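Local atomic coordinates of tail spike protein (Acinetobacter phage vB_AbaP_AS12, PDB entry 6EU4), a protein that probably recognises, and may depolymerise, the capsular polysaccharide of its Acinetobacter baumannii host as the trimeric tailspike of the phage. Residues Asn329-Ala334 with Gly352-Asn357; Ala391-Asp396 with Ala424-Glu429. All blocks are in the same frame, centred on the assembly; numbering follows the deposited sequence.

Both contacts belong to the trimeric tailspike's parallel beta-helix and lie on successive turns along it, their centres about 14 Å apart. Contact 1 pairs strand 321-334 with strand 351-355 through a corner of the coil; contact 2 joins the loops that follow strands 387-390 and 422-423 further along. They touch directly: Ala391 N lies 2.8 Å from Ile355 O, a probable hydrogen bond, and Asn357 OD1 lies 2.9 Å from Tyr392 N, probably another. The ring of Tyr356 also packs against Tyr392. Contact 1 reaches a second subunit through Gln353 and Glu330, whereas no other chain of the assembly touches the segments of contact 2.

Contact 1 of 2, residues Asn329-Ala334 with Gly352-Asn357; sequences NEHLHA and GQAIYN
Two neighbouring turns of a right-handed parallel beta-helix meet here, 329-334 and 352-357 running in parallel register through a corner at His331. Asn329 O takes the N-H of Gln353, and Gln353 O in turn takes that of His331 at 3.0 Å. Both donors stand above the carbonyl planes. Past the corner the geometry changes: Leu332 N meets Ala354 O in the carbonyl plane at 2.9 Å, and Tyr356 N points almost straight down the C=O axis of Leu332, with 171° at the hydrogen. Ala354, with phi and psi both near +60°, bends 352-357 where His331, also at positive phi, bends 329-334.

Such stacking of like positions from coil to coil is the hallmark of the beta-helix, and the side chains follow it. Leu332 and Ile355 lie side by side on one face, CD2 of the leucine 3.9 Å from CG2 of the isoleucine. On the same face Asn329 crosses Ile355 at about a right angle. Its CG sits in the crowded position between N and carbonyl carbon (chi1 86°), which brings OD1 to 3.1 Å from Gly352 CA; this buried oxygen has no polar partner in the model. Glu330 and Gln353 run together on the other face, extended beyond CG, their OE1 atoms bridged by a water; the amide NE2 of Gln353 bonds Gln292 of the second subunit. At the far end CD2 of Tyr356 lies over one face of the His333 ring, 3.4 Å from NE2 of that histidine. The two rings are nearly parallel but slid apart, centroids 4.9 Å from each other, while His333 ND1 is held by Tyr359. A second water, in the plane of the His331 ring at its edge, links ND1 of that ring, 2.9 Å away, to Tyr356 OH.

Contact 2 of 2, residues Ala391-Asp396 with Ala424-Glu429; sequences AYNSSD and AVPLEE
Glu428 stretches out from the loop 424-429 to grip the start of the turn at 393-396. Its CB points toward the other segment, CG stands anti to the carbonyl carbon (chi1 -62°), and the chain runs on extended. CG passes 4.1 Å from Asn393 CB, so the methylene part lies against the asparagine before the carboxylate arrives. There the two oxygens divide the work. OE1 accepts the hydroxyl proton of Ser394 OG on its syn lone pair, at 2.6 Å. OE2 is approached by Ser394 N, 2.9 Å away, from above the carboxylate plane, lies 3.3 Å from Asn393 CB, and also receives the backbone N-H of Leu441. One serine thus meets both oxygens of the carboxylate, through its amide and its side chain.

Asn393 is the other polar contributor. With chi1 at 69° its CG is tucked between N and the carbonyl carbon, and the amide faces two ways. ND2 donates to Pro426 O, 3.0 Å away, along an almost straight line (173°), on a carbonyl lone pair and within the amide plane. OD1 turns back into its own segment, accepting from Ser395 N in an Asx turn and, in one of two modelled conformers, from Ser395 OG on a lone pair. This Asx turn overlaps a type I beta turn, closed by Asp396 N on Asn393 O. The methyls of Val425 pack on backbone instead: CG1 against Ala391 O, CG2 3.8 Å from Asn393 N.

The sheet strands have given way to irregular loops here, and specific side-chain bonds join the successive turns. Three donors converging on the Glu428 carboxylate would be expected to favour its ionised form, and the use of both amide ends fixes which way round the Asn393 side chain sits.

Contact 1 of 2, residues Asn329-Ala334 with Gly352-Asn357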
ATOM      1  N   ASN A 329     -12.312  -8.553  -7.650  1.00 11.23           N
ATOM      2  CA  ASN A 329     -12.945  -9.064  -8.843  1.00 10.63           C
ATOM      3  C   ASN A 329     -14.238  -9.753  -8.437  1.00 11.07           C
ATOM      4  O   ASN A 329     -14.371 -10.258  -7.316  1.00 11.18           O
ATOM      5  CB  ASN A 329     -12.037 -10.052  -9.609  1.00 12.19           C
ATOM      6  CG  ASN A 329     -12.155 -11.448  -9.103  1.00 14.27           C
ATOM      7  OD1 ASN A 329     -11.503 -11.834  -8.123  1.00 13.28           O
ATOM      8  ND2 ASN A 329     -13.026 -12.232  -9.742  1.00 13.41           N
ATOM      9  N   GLU A 330     -15.183  -9.768  -9.374  1.00 12.21           N
ATOM     10  CA  GLU A 330     -16.444 -10.484  -9.212  1.00 10.94           C
ATOM     11  C   GLU A 330     -16.786 -11.177 -10.522  1.00 12.13           C
ATOM     12  O   GLU A 330     -16.912 -10.511 -11.554  1.00 14.30           O
ATOM     13  CB  GLU A 330     -17.582  -9.527  -8.815  1.00 11.73           C
ATOM     14  CG  GLU A 330     -17.345  -8.769  -7.498  1.00 16.90           C
ATOM     15  CD  GLU A 330     -18.531  -7.940  -7.028  1.00 25.50           C
ATOM     16  OE1 GLU A 330     -19.698  -8.321  -7.288  1.00 23.85           O
ATOM     17  OE2 GLU A 330     -18.281  -6.911  -6.363  1.00 26.74           O
ATOM     18  N   HIS A 331     -16.973 -12.501 -10.462  1.00 11.96           N
ATOM     19  CA  HIS A 331     -17.406 -13.358 -11.562  1.00 12.32           C
ATOM     20  C   HIS A 331     -16.278 -13.548 -12.564  1.00 13.43           C
ATOM     21  O   HIS A 331     -16.107 -12.755 -13.497  1.00 13.87           O
ATOM     22  CB  HIS A 331     -18.668 -12.811 -12.246  1.00 12.63           C
ATOM     23  CG  HIS A 331     -19.797 -12.562 -11.301  1.00 15.06           C
ATOM     24  ND1 HIS A 331     -20.535 -13.579 -10.742  1.00 16.66           N
ATOM     25  CD2 HIS A 331     -20.284 -11.408 -10.785  1.00 16.23           C
ATOM     26  CE1 HIS A 331     -21.429 -13.063  -9.913  1.00 19.27           C
ATOM     27  NE2 HIS A 331     -21.294 -11.747  -9.921  1.00 17.68           N
ATOM     28  N   LEU A 332     -15.511 -14.619 -12.369  1.00 11.77           N
ATOM     29  CA  LEU A 332     -14.335 -14.913 -13.170  1.00  9.22           C
ATOM     30  C   LEU A 332     -14.392 -16.353 -13.626  1.00  9.76           C
ATOM     31  O   LEU A 332     -14.490 -17.270 -12.800  1.00 10.59           O
ATOM     32  CB  LEU A 332     -13.051 -14.674 -12.376  1.00 12.11           C
ATOM     33  CG  LEU A 332     -11.742 -15.002 -13.123  1.00 10.98           C
ATOM     34  CD1 LEU A 332     -11.578 -14.065 -14.290  1.00 11.00           C
ATOM     35  CD2 LEU A 332     -10.535 -14.892 -12.197  1.00 12.61           C
ATOM     36  N   HIS A 333     -14.356 -16.542 -14.943  1.00 10.18           N
ATOM     37  CA  HIS A 333     -14.143 -17.841 -15.583  1.00 10.57           C
ATOM     38  C   HIS A 333     -12.825 -17.730 -16.355  1.00 11.37           C
ATOM     39  O   HIS A 333     -12.780 -17.169 -17.458  1.00 12.58           O
ATOM     40  CB  HIS A 333     -15.301 -18.210 -16.502  1.00 10.93           C
ATOM     41  CG  HIS A 333     -16.594 -18.414 -15.788  1.00 12.60           C
ATOM     42  ND1 HIS A 333     -17.067 -19.660 -15.433  1.00 12.14           N
ATOM     43  CD2 HIS A 333     -17.519 -17.524 -15.360  1.00 13.62           C
ATOM     44  CE1 HIS A 333     -18.231 -19.526 -14.819  1.00 14.46           C
ATOM     45  NE2 HIS A 333     -18.522 -18.239 -14.753  1.00 13.44           N
ATOM     46  N   ALA A 334     -11.759 -18.285 -15.789  1.00 10.84           N
ATOM     47  CA  ALA A 334     -10.442 -18.170 -16.398  1.00 10.64           C
ATOM     48  C   ALA A 334      -9.574 -19.354 -16.008  1.00 11.70           C
ATOM     49  O   ALA A 334      -9.768 -19.974 -14.967  1.00 13.17           O
ATOM     50  CB  ALA A 334      -9.752 -16.881 -15.962  1.00 12.18           C
ATOM     51  N   GLY A 352     -11.744 -11.203  -3.821  1.00 10.08           N
ATOM     52  CA  GLY A 352     -12.126 -11.823  -5.081  1.00  9.48           C
ATOM     53  C   GLY A 352     -13.293 -12.777  -4.866  1.00 10.04           C
ATOM     54  O   GLY A 352     -13.267 -13.615  -3.959  1.00 10.52           O
ATOM     55  N   GLN A 353     -14.316 -12.638  -5.710  1.00 10.05           N
ATOM     56  CA  GLN A 353     -15.581 -13.329  -5.508  1.00 10.03           C
ATOM     57  C   GLN A 353     -15.998 -14.053  -6.774  1.00  9.57           C
ATOM     58  O   GLN A 353     -15.776 -13.560  -7.882  1.00 12.05           O
ATOM     59  CB  GLN A 353     -16.668 -12.337  -5.095  1.00 15.10           C
ATOM     60  CG  GLN A 353     -16.238 -11.528  -3.880  1.00 18.89           C
ATOM     61  CD  GLN A 353     -17.291 -10.544  -3.403  1.00 23.41           C
ATOM     62  OE1 GLN A 353     -18.410 -10.530  -3.917  1.00 25.18           O
ATOM     63  NE2 GLN A 353     -16.944  -9.724  -2.405  1.00 19.95           N
ATOM     64  N   ALA A 354     -16.605 -15.225  -6.590  1.00 10.75           N
ATOM     65  CA  ALA A 354     -17.254 -15.955  -7.671  1.00 11.18           C
ATOM     66  C   ALA A 354     -16.228 -16.284  -8.755  1.00 10.85           C
ATOM     67  O   ALA A 354     -16.337 -15.887  -9.912  1.00 11.48           O
ATOM     68  CB  ALA A 354     -18.449 -15.168  -8.218  1.00 13.98           C
ATOM     69  N   ILE A 355     -15.192 -16.998  -8.331  1.00  9.60           N
ATOM     70  CA  ILE A 355     -14.121 -17.440  -9.215  1.00  9.49           C
ATOM     71  C   ILE A 355     -14.286 -18.942  -9.420  1.00 11.01           C
ATOM     72  O   ILE A 355     -14.082 -19.746  -8.496  1.00 11.88           O
ATOM     73  CB  ILE A 355     -12.728 -17.103  -8.663  1.00  9.66           C
ATOM     74  CG1 ILE A 355     -12.592 -15.580  -8.450  1.00 11.56           C
ATOM     75  CG2 ILE A 355     -11.640 -17.653  -9.614  1.00  9.89           C
ATOM     76  CD1 ILE A 355     -11.483 -15.243  -7.445  1.00 13.61           C
ATOM     77  N   TYR A 356     -14.663 -19.327 -10.639  1.00 10.44           N
ATOM     78  CA  TYR A 356     -15.005 -20.713 -10.954  1.00  9.56           C
ATOM     79  C   TYR A 356     -13.780 -21.397 -11.542  1.00 11.81           C
ATOM     80  O   TYR A 356     -13.549 -21.376 -12.749  1.00 13.02           O
ATOM     81  CB  TYR A 356     -16.205 -20.727 -11.880  1.00 11.39           C
ATOM     82  CG  TYR A 356     -17.328 -20.045 -11.190  1.00 13.13           C
ATOM     83  CD1 TYR A 356     -17.999 -20.668 -10.136  1.00 17.28           C
ATOM     84  CD2 TYR A 356     -17.656 -18.743 -11.499  1.00 14.76           C
ATOM     85  CE1 TYR A 356     -19.025 -20.013  -9.449  1.00 20.29           C
ATOM     86  CE2 TYR A 356     -18.696 -18.089 -10.821  1.00 16.74           C
ATOM     87  CZ  TYR A 356     -19.356 -18.724  -9.803  1.00 22.66           C
ATOM     88  OH  TYR A 356     -20.370 -18.055  -9.137  1.00 26.09           O
ATOM     89  N   ASN A 357     -12.976 -21.999 -10.658  1.00 10.90           N
ATOM     90  CA  ASN A 357     -11.674 -22.551 -11.022  1.00  9.37           C
ATOM     91  C   ASN A 357     -11.838 -24.005 -11.470  1.00 10.80           C
ATOM     92  O   ASN A 357     -11.417 -24.960 -10.809  1.00 11.79           O
ATOM     93  CB  ASN A 357     -10.694 -22.429  -9.857  1.00 10.27           C
ATOM     94  CG  ASN A 357     -11.193 -23.115  -8.571  1.00 10.57           C
ATOM     95  OD1 ASN A 357     -12.353 -22.992  -8.180  1.00 11.24           O
ATOM     96  ND2 ASN A 357     -10.307 -23.845  -7.924  1.00 11.36           N
TER
HETATM   97  O   HOH W   1     -19.883 -11.278  -6.426  1.00 33.58           O
HETATM   98  O   HOH W   2     -21.547 -16.250 -10.911  1.00 37.39           O

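Contact 2 of 2, residues Ala391-Asp396 with Ala424-Glu429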
ATOM      1  N   ALA A 391     -13.940 -21.236  -6.078  1.00 10.28           N
ATOM      2  CA  ALA A 391     -15.136 -21.980  -5.687  1.00 11.53           C
ATOM      3  C   ALA A 391     -14.839 -23.427  -5.335  1.00 11.50           C
ATOM      4  O   ALA A 391     -15.580 -24.017  -4.533  1.00 12.17           O
ATOM      5  CB  ALA A 391     -16.184 -21.929  -6.805  1.00 12.80           C
ATOM      6  N   TYR A 392     -13.813 -24.031  -5.943  1.00 11.07           N
ATOM      7  CA  TYR A 392     -13.707 -25.486  -5.981  1.00 10.33           C
ATOM      8  C   TYR A 392     -12.390 -26.035  -5.438  1.00 12.62           C
ATOM      9  O   TYR A 392     -11.298 -25.580  -5.799  1.00 12.12           O
ATOM     10  CB  TYR A 392     -13.875 -26.012  -7.411  1.00 10.68           C
ATOM     11  CG  TYR A 392     -15.130 -25.514  -8.095  1.00 10.96           C
ATOM     12  CD1 TYR A 392     -16.375 -25.609  -7.484  1.00 11.99           C
ATOM     13  CD2 TYR A 392     -15.055 -24.894  -9.323  1.00 11.96           C
ATOM     14  CE1 TYR A 392     -17.498 -25.135  -8.102  1.00 13.52           C
ATOM     15  CE2 TYR A 392     -16.165 -24.409  -9.939  1.00 13.18           C
ATOM     16  CZ  TYR A 392     -17.381 -24.520  -9.331  1.00 13.35           C
ATOM     17  OH  TYR A 392     -18.487 -24.039  -9.982  1.00 14.72           O
ATOM     18  N   ASN A 393     -12.513 -27.093  -4.646  1.00 12.01           N
ATOM     19  CA  ASN A 393     -11.423 -28.026  -4.401  1.00 11.32           C
ATOM     20  C   ASN A 393     -11.925 -29.415  -4.778  1.00 11.41           C
ATOM     21  O   ASN A 393     -13.024 -29.564  -5.337  1.00 11.33           O
ATOM     22  CB  ASN A 393     -10.888 -27.914  -2.963  1.00 12.62           C
ATOM     23  CG  ASN A 393     -11.865 -28.400  -1.915  1.00 14.12           C
ATOM     24  OD1 ASN A 393     -12.812 -29.146  -2.207  1.00 14.83           O
ATOM     25  ND2 ASN A 393     -11.611 -28.009  -0.659  1.00 14.80           N
ATOM     26  N   SER A 394     -11.098 -30.443  -4.549  1.00 12.77           N
ATOM     27  CA  SER A 394     -11.379 -31.721  -5.200  1.00 10.93           C
ATOM     28  C   SER A 394     -12.609 -32.418  -4.630  1.00 12.82           C
ATOM     29  O   SER A 394     -13.148 -33.318  -5.294  1.00 13.85           O
ATOM     30  CB  SER A 394     -10.179 -32.679  -5.120  1.00 13.56           C
ATOM     31  OG  SER A 394      -9.924 -33.069  -3.780  1.00 13.97           O
ATOM     32  N   SER A 395     -13.079 -32.026  -3.447  1.00 13.22           N
ATOM     33  CA  SER A 395     -14.280 -32.609  -2.867  0.50 14.39           C
ATOM     34  C   SER A 395     -15.558 -31.893  -3.297  1.00 13.97           C
ATOM     35  O   SER A 395     -16.650 -32.303  -2.881  1.00 13.98           O
ATOM     36  CB  SER A 395     -14.184 -32.630  -1.330  0.50 17.47           C
ATOM     37  OG  SER A 395     -14.232 -31.337  -0.746  0.50 15.91           O
ATOM     38  N   ASP A 396     -15.470 -30.869  -4.144  1.00 12.36           N
ATOM     39  CA  ASP A 396     -16.688 -30.165  -4.521  1.00 11.54           C
ATOM     40  C   ASP A 396     -17.670 -31.126  -5.197  1.00 13.24           C
ATOM     41  O   ASP A 396     -17.282 -31.886  -6.092  1.00 11.96           O
ATOM     42  CB  ASP A 396     -16.419 -28.986  -5.441  1.00 11.71           C
ATOM     43  CG  ASP A 396     -17.694 -28.242  -5.762  1.00 16.09           C
ATOM     44  OD1 ASP A 396     -18.388 -28.606  -6.742  1.00 13.48           O
ATOM     45  OD2 ASP A 396     -18.052 -27.334  -4.967  1.00 16.36           O
ATOM     46  N   ALA A 424     -12.311 -19.408  -0.135  1.00 13.57           N
ATOM     47  CA  ALA A 424     -13.706 -19.808   0.017  1.00 14.53           C
ATOM     48  C   ALA A 424     -13.828 -21.256   0.471  1.00 13.73           C
ATOM     49  O   ALA A 424     -14.729 -21.587   1.252  1.00 13.16           O
ATOM     50  CB  ALA A 424     -14.475 -19.601  -1.294  1.00 15.84           C
ATOM     51  N   VAL A 425     -12.949 -22.130  -0.020  1.00 11.70           N
ATOM     52  CA  VAL A 425     -12.914 -23.527   0.401  1.00 11.47           C
ATOM     53  C   VAL A 425     -11.473 -23.894   0.725  1.00 13.96           C
ATOM     54  O   VAL A 425     -10.527 -23.252   0.247  1.00 15.44           O
ATOM     55  CB  VAL A 425     -13.502 -24.468  -0.675  1.00 15.89           C
ATOM     56  CG1 VAL A 425     -14.929 -24.075  -0.972  1.00 17.05           C
ATOM     57  CG2 VAL A 425     -12.707 -24.450  -1.973  1.00 15.39           C
ATOM     58  N   PRO A 426     -11.278 -24.939   1.518  1.00 14.09           N
ATOM     59  CA  PRO A 426      -9.942 -25.240   2.045  1.00 18.49           C
ATOM     60  C   PRO A 426      -8.928 -25.631   0.981  1.00 16.59           C
ATOM     61  O   PRO A 426      -9.226 -26.375   0.041  1.00 15.28           O
ATOM     62  CB  PRO A 426     -10.204 -26.421   2.987  1.00 22.88           C
ATOM     63  CG  PRO A 426     -11.640 -26.370   3.325  1.00 22.41           C
ATOM     64  CD  PRO A 426     -12.336 -25.747   2.172  1.00 19.55           C
ATOM     65  N   LEU A 427      -7.696 -25.173   1.195  1.00 14.81           N
ATOM     66  CA  LEU A 427      -6.554 -25.695   0.463  1.00 12.48           C
ATOM     67  C   LEU A 427      -6.299 -27.143   0.846  1.00 15.61           C
ATOM     68  O   LEU A 427      -6.693 -27.596   1.921  1.00 17.51           O
ATOM     69  CB  LEU A 427      -5.319 -24.853   0.750  1.00 12.71           C
ATOM     70  CG  LEU A 427      -5.411 -23.352   0.503  1.00 13.84           C
ATOM     71  CD1 LEU A 427      -4.036 -22.741   0.639  1.00 14.43           C
ATOM     72  CD2 LEU A 427      -5.967 -23.023  -0.891  1.00 14.35           C
ATOM     73  N   GLU A 428      -5.681 -27.895  -0.065  1.00 12.63           N
ATOM     74  CA  GLU A 428      -5.575 -29.333   0.115  1.00 13.14           C
ATOM     75  C   GLU A 428      -4.180 -29.842   0.434  1.00 16.03           C
ATOM     76  O   GLU A 428      -4.054 -30.788   1.222  1.00 17.68           O
ATOM     77  CB  GLU A 428      -6.099 -30.040  -1.129  1.00 15.28           C
ATOM     78  CG  GLU A 428      -7.556 -29.734  -1.371  1.00 14.99           C
ATOM     79  CD  GLU A 428      -8.155 -30.599  -2.447  1.00 17.36           C
ATOM     80  OE1 GLU A 428      -8.300 -31.826  -2.231  1.00 19.22           O
ATOM     81  OE2 GLU A 428      -8.457 -30.047  -3.518  1.00 13.40           O
ATOM     82  N   GLU A 429      -3.131 -29.287  -0.165  1.00 13.05           N
ATOM     83  CA  GLU A 429      -1.792 -29.837   0.043  1.00 15.02           C
ATOM     84  C   GLU A 429      -0.782 -28.867  -0.544  1.00 13.34           C
ATOM     85  O   GLU A 429      -1.129 -27.932  -1.276  1.00 12.91           O
ATOM     86  CB  GLU A 429      -1.637 -31.229  -0.584  1.00 17.09           C
ATOM     87  CG  GLU A 429      -1.778 -31.239  -2.101  1.00 17.44           C
ATOM     88  CD  GLU A 429      -1.726 -32.641  -2.710  1.00 21.48           C
ATOM     89  OE1 GLU A 429      -1.738 -33.636  -1.953  1.00 22.51           O
ATOM     90  OE2 GLU A 429      -1.683 -32.747  -3.958  1.00 17.56           O
TER